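Local coordinates for protein unsaturated glucuronyl hydrolase (Streptococcus agalactiae, PDB 2ZZR) that hydrolyses unsaturated hyaluronate, chondroitin and heparin disaccharides, releasing the 4-deoxy-4,5-didehydro uronic acid from sugars linked through (1->3) or (1->4) bonds, at residues A[99-104]-A[139-144]; A[108-111]-A[117-120]. One frame throughout, in Å; residues are numbered along the deposited sequence.

Contact 1 of 2, residues A[99-104]-A[139-144]; sequences SFLNRI and TIKAAD
Lys141 is the residue of 139-144 that meets both Leu101 and Ile104, and it does so with its aliphatic part. Its CB rests 3.6 Å from Ile104 CG1 and 4.1 Å from Ile104 CG2, so both branches of the isoleucine face the base of the lysine from one side, CG1 the closer. Farther out the chain runs extended from CG, and its CD passes 4.5 Å from Leu101 CD1, a loose touch. The ammonium group leaves the apolar strip for its polar partners: NZ is hydrogen-bonded to Asn105 OD1 and forms a salt bridge with Glu137 OE1. The lysine backbone takes part as well, since Ile104 CD1 lies 3.7 Å from Lys141 O. With CG1 anti to the backbone N (chi1 -176°), Ile104 sends its longer branch over the Lys141-Ala142 peptide. Helices 87-105 and 133-147 pack as neighbours in the alpha-helical barrel of this glycoside hydrolase family 88 enzyme; both run in roughly the same direction, their local axes 9.7 Å apart and inclined by 36°. At Ala142 the backbones come nearest, CA to CA 6.4 Å from Ile104, and the Ala142 N lies 3.9 Å from Ile104 CG1. The methyl of Ala142 packs on Tyr119 of helix 115-130, which also touches Ile104. Beyond it, Ala143 faces the other way, onto Leu181 and Ala185 of helix 180-189.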
loop_
_atom_site.group_PDB
_atom_site.type_symbol
_atom_site.label_atom_id
_atom_site.label_comp_id
_atom_site.label_asym_id
_atom_site.label_seq_id
_atom_site.Cartn_x
_atom_site.Cartn_y
_atom_site.Cartn_z
ATOM N N SER A 99 19.129 -8.461 -7.630
ATOM C CA SER A 99 18.543 -9.595 -6.918
ATOM C C SER A 99 17.107 -9.860 -7.375
ATOM O O SER A 99 16.718 -11.009 -7.577
ATOM C CB SER A 99 18.584 -9.361 -5.405
ATOM O OG SER A 99 17.906 -10.389 -4.699
ATOM N N PHE A 100 16.317 -8.797 -7.529
ATOM C CA PHE A 100 14.955 -8.938 -8.059
ATOM C C PHE A 100 14.942 -9.465 -9.494
ATOM O O PHE A 100 14.090 -10.272 -9.856
ATOM C CB PHE A 100 14.171 -7.623 -7.931
ATOM C CG PHE A 100 13.709 -7.337 -6.531
ATOM C CD1 PHE A 100 14.328 -6.359 -5.763
ATOM C CD2 PHE A 100 12.658 -8.061 -5.972
ATOM C CE1 PHE A 100 13.912 -6.095 -4.462
ATOM C CE2 PHE A 100 12.234 -7.811 -4.672
ATOM C CZ PHE A 100 12.860 -6.828 -3.911
ATOM N N LEU A 101 15.892 -9.013 -10.307
ATOM C CA LEU A 101 16.048 -9.540 -11.656
ATOM C C LEU A 101 16.369 -11.036 -11.618
ATOM O O LEU A 101 15.804 -11.817 -12.387
ATOM C CB LEU A 101 17.129 -8.766 -12.423
ATOM C CG LEU A 101 17.347 -9.100 -13.908
ATOM C CD1 LEU A 101 16.048 -9.265 -14.704
ATOM C CD2 LEU A 101 18.233 -8.042 -14.552
ATOM N N ASN A 102 17.266 -11.431 -10.718
ATOM C CA ASN A 102 17.564 -12.853 -10.522
ATOM C C ASN A 102 16.320 -13.648 -10.113
ATOM O O ASN A 102 16.075 -14.752 -10.615
ATOM C CB ASN A 102 18.661 -13.043 -9.476
ATOM C CG ASN A 102 18.958 -14.513 -9.207
ATOM O OD1 ASN A 102 18.457 -15.096 -8.245
ATOM N ND2 ASN A 102 19.750 -15.121 -10.079
ATOM N N ARG A 103 15.542 -13.069 -9.201
ATOM C CA ARG A 103 14.342 -13.713 -8.671
ATOM C C ARG A 103 13.296 -14.008 -9.753
ATOM O O ARG A 103 12.697 -15.091 -9.765
ATOM C CB ARG A 103 13.743 -12.872 -7.537
ATOM C CG ARG A 103 12.602 -13.564 -6.806
ATOM C CD ARG A 103 12.142 -12.773 -5.604
ATOM N NE ARG A 103 10.971 -13.394 -4.984
ATOM C CZ ARG A 103 10.337 -12.916 -3.919
ATOM N NH1 ARG A 103 10.756 -11.804 -3.314
ATOM N NH2 ARG A 103 9.276 -13.559 -3.448
ATOM N N ILE A 104 13.075 -13.059 -10.662
ATOM C CA ILE A 104 12.111 -13.282 -11.745
ATOM C C ILE A 104 12.674 -14.197 -12.847
ATOM O O ILE A 104 11.963 -15.065 -13.359
ATOM C CB ILE A 104 11.479 -11.951 -12.298
ATOM C CG1 ILE A 104 10.414 -12.239 -13.363
ATOM C CG2 ILE A 104 12.537 -10.988 -12.838
ATOM C CD1 ILE A 104 9.174 -12.937 -12.842
ATOM N N THR A 139 11.038 -5.351 -14.299
ATOM C CA THR A 139 9.652 -4.879 -14.192
ATOM C C THR A 139 8.732 -5.549 -15.223
ATOM O O THR A 139 7.656 -6.052 -14.871
ATOM C CB THR A 139 9.565 -3.332 -14.321
ATOM O OG1 THR A 139 10.297 -2.712 -13.257
ATOM C CG2 THR A 139 8.121 -2.877 -14.255
ATOM N N ILE A 140 9.149 -5.560 -16.491
ATOM C CA ILE A 140 8.334 -6.162 -17.547
ATOM C C ILE A 140 8.160 -7.664 -17.316
ATOM O O ILE A 140 7.053 -8.186 -17.435
ATOM C CB ILE A 140 8.883 -5.861 -18.969
ATOM C CG1 ILE A 140 8.951 -4.345 -19.206
ATOM C CG2 ILE A 140 8.026 -6.547 -20.044
ATOM C CD1 ILE A 140 7.627 -3.602 -19.014
ATOM N N LYS A 141 9.248 -8.340 -16.955
ATOM C CA LYS A 141 9.183 -9.772 -16.648
ATOM C C LYS A 141 8.241 -10.045 -15.469
ATOM O O LYS A 141 7.461 -10.997 -15.507
ATOM C CB LYS A 141 10.584 -10.341 -16.398
ATOM C CG LYS A 141 11.410 -10.488 -17.675
ATOM C CD LYS A 141 12.845 -10.878 -17.363
ATOM C CE LYS A 141 13.620 -11.169 -18.649
ATOM N NZ LYS A 141 14.987 -11.665 -18.353
ATOM N N ALA A 142 8.299 -9.187 -14.447
ATOM C CA ALA A 142 7.375 -9.257 -13.305
ATOM C C ALA A 142 5.918 -9.048 -13.717
ATOM O O ALA A 142 5.030 -9.742 -13.222
ATOM C CB ALA A 142 7.773 -8.251 -12.227
ATOM N N ALA A 143 5.676 -8.094 -14.617
ATOM C CA ALA A 143 4.336 -7.844 -15.139
ATOM C C ALA A 143 3.796 -9.095 -15.839
ATOM O O ALA A 143 2.663 -9.503 -15.595
ATOM C CB ALA A 143 4.334 -6.647 -16.083
ATOM N N ASP A 144 4.621 -9.713 -16.684
ATOM C CA ASP A 144 4.234 -10.954 -17.362
ATOM C C ASP A 144 3.942 -12.072 -16.359
ATOM O O ASP A 144 2.996 -12.848 -16.537
ATOM C CB ASP A 144 5.317 -11.393 -18.351
ATOM C CG ASP A 144 5.420 -10.468 -19.546
ATOM O OD1 ASP A 144 4.422 -9.787 -19.860
ATOM O OD2 ASP A 144 6.508 -10.419 -20.167
#

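Contact 2 of 2, residues A[108-111]-A[117-120]; sequences IALD and FLYT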
loop_
_atom_site.group_PDB
_atom_site.type_symbol
_atom_site.label_atom_id
_atom_site.label_comp_id
_atom_site.label_asym_id
_atom_site.label_seq_id
_atom_site.Cartn_x
_atom_site.Cartn_y
_atom_site.Cartn_z
ATOM N N ILE A 108 11.575 -17.599 -8.698
ATOM C CA ILE A 108 11.684 -17.993 -7.298
ATOM C C ILE A 108 10.637 -17.287 -6.444
ATOM O O ILE A 108 10.622 -16.055 -6.365
ATOM C CB ILE A 108 13.094 -17.684 -6.736
ATOM C CG1 ILE A 108 14.159 -18.472 -7.506
ATOM C CG2 ILE A 108 13.162 -17.980 -5.226
ATOM C CD1 ILE A 108 15.570 -17.944 -7.317
ATOM N N ALA A 109 9.771 -18.078 -5.805
ATOM C CA ALA A 109 8.780 -17.584 -4.847
ATOM C C ALA A 109 7.882 -16.469 -5.407
ATOM O O ALA A 109 7.668 -15.443 -4.755
ATOM C CB ALA A 109 9.469 -17.130 -3.547
ATOM N N LEU A 110 7.357 -16.681 -6.610
ATOM C CA LEU A 110 6.546 -15.653 -7.272
ATOM C C LEU A 110 5.166 -16.129 -7.750
ATOM O O LEU A 110 4.542 -15.484 -8.597
ATOM C CB LEU A 110 7.335 -15.009 -8.420
ATOM C CG LEU A 110 8.557 -14.164 -8.037
ATOM C CD1 LEU A 110 9.302 -13.713 -9.286
ATOM C CD2 LEU A 110 8.173 -12.951 -7.179
ATOM N N ASP A 111 4.677 -17.234 -7.186
ATOM C CA ASP A 111 3.364 -17.760 -7.571
ATOM C C ASP A 111 2.265 -17.173 -6.698
ATOM O O ASP A 111 1.635 -17.860 -5.891
ATOM C CB ASP A 111 3.370 -19.287 -7.553
ATOM C CG ASP A 111 4.445 -19.852 -8.434
ATOM O OD1 ASP A 111 5.316 -20.581 -7.907
ATOM O OD2 ASP A 111 4.453 -19.522 -9.644
ATOM N N PHE A 117 3.911 -5.170 -5.371
ATOM C CA PHE A 117 4.567 -4.834 -4.102
ATOM C C PHE A 117 6.071 -5.102 -4.169
ATOM O O PHE A 117 6.871 -4.339 -3.622
ATOM C CB PHE A 117 3.989 -5.643 -2.937
ATOM C CG PHE A 117 2.648 -5.157 -2.436
ATOM C CD1 PHE A 117 1.688 -6.071 -2.018
ATOM C CD2 PHE A 117 2.358 -3.798 -2.346
ATOM C CE1 PHE A 117 0.450 -5.640 -1.536
ATOM C CE2 PHE A 117 1.122 -3.358 -1.861
ATOM C CZ PHE A 117 0.173 -4.281 -1.453
ATOM N N LEU A 118 6.443 -6.196 -4.828
ATOM C CA LEU A 118 7.840 -6.599 -4.917
ATOM C C LEU A 118 8.642 -5.754 -5.898
ATOM O O LEU A 118 9.734 -5.285 -5.564
ATOM C CB LEU A 118 7.947 -8.083 -5.286
ATOM C CG LEU A 118 7.680 -9.053 -4.130
ATOM C CD1 LEU A 118 7.542 -10.473 -4.642
ATOM C CD2 LEU A 118 8.766 -8.966 -3.049
ATOM N N TYR A 119 8.095 -5.557 -7.095
ATOM C CA TYR A 119 8.861 -4.980 -8.205
ATOM C C TYR A 119 8.682 -3.486 -8.417
ATOM O O TYR A 119 9.571 -2.831 -8.952
ATOM C CB TYR A 119 8.634 -5.776 -9.494
ATOM C CG TYR A 119 9.386 -7.088 -9.434
ATOM C CD1 TYR A 119 10.650 -7.215 -10.012
ATOM C CD2 TYR A 119 8.866 -8.183 -8.737
ATOM C CE1 TYR A 119 11.360 -8.406 -9.925
ATOM C CE2 TYR A 119 9.574 -9.377 -8.640
ATOM C CZ TYR A 119 10.817 -9.482 -9.234
ATOM O OH TYR A 119 11.532 -10.657 -9.135
ATOM N N THR A 120 7.541 -2.946 -7.997
ATOM C CA THR A 120 7.282 -1.509 -8.188
ATOM C C THR A 120 8.207 -0.579 -7.365
ATOM O O THR A 120 8.836 0.316 -7.947
ATOM C CB THR A 120 5.790 -1.155 -7.980
ATOM O OG1 THR A 120 4.997 -1.895 -8.921
ATOM C CG2 THR A 120 5.568 0.353 -8.178
#
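Leu110 packs the loop between helices 87-105 and 115-130 of the alpha-helical barrel against the first turns of the second helix, where Leu118 and Tyr119 receive it. From CA its CB heads toward the helix, and CG stands anti to the carbonyl carbon (chi1 -67°), which turns the fork to face both side chains. The branches then part. CD2 meets Leu118 CD1 at 3.6 Å, methyl against methyl, the two leucines reaching each other at a slant. The same CD2 also lies 4.1 Å from Tyr119 CE2, at the edge of the ring and near its plane, so the leucine abuts the rim of the tyrosine and not its face. CD1 goes to the phenol end. No hydrogen bond joins the two segments; the contact is apolar and buried, and the arginine of the preceding helix, Arg103, lies against all three side chains while hydrogen-bonding the Ile108 and Ala109 carbonyls of the loop. Lys145 grips the loop from helix 133-147, its NZ bonded to Leu110 O and paired with Asp111 OD2. The Leu118 side chain is about 5 Å from that of Asp114, probably the nucleophile, which places this cluster next to the probable catalytic residue. Tyr119 OH, hydrogen-bonded to Phe100 O, sits 3.8 Å from Leu110 CD1.

Overall arrangement
Contacts 1 and 2 lie about 7 Å apart between centres, on the same side of the chain's centre. Along the chain, segment 99-104 comes first, then the loop and helix segments of contact 2, and last 139-144, so three consecutive helices, 87-105, 115-130 and 133-147, are tied together. Tyr119 and Arg103 are the residues through which the two contacts touch; besides its other partners, Tyr119 OH lies 3.2 Å from Ile104 N, a packing approach. Helix 115-130, following the likely nucleophile Asp114, is thereby backed by the helix pair of contact 1.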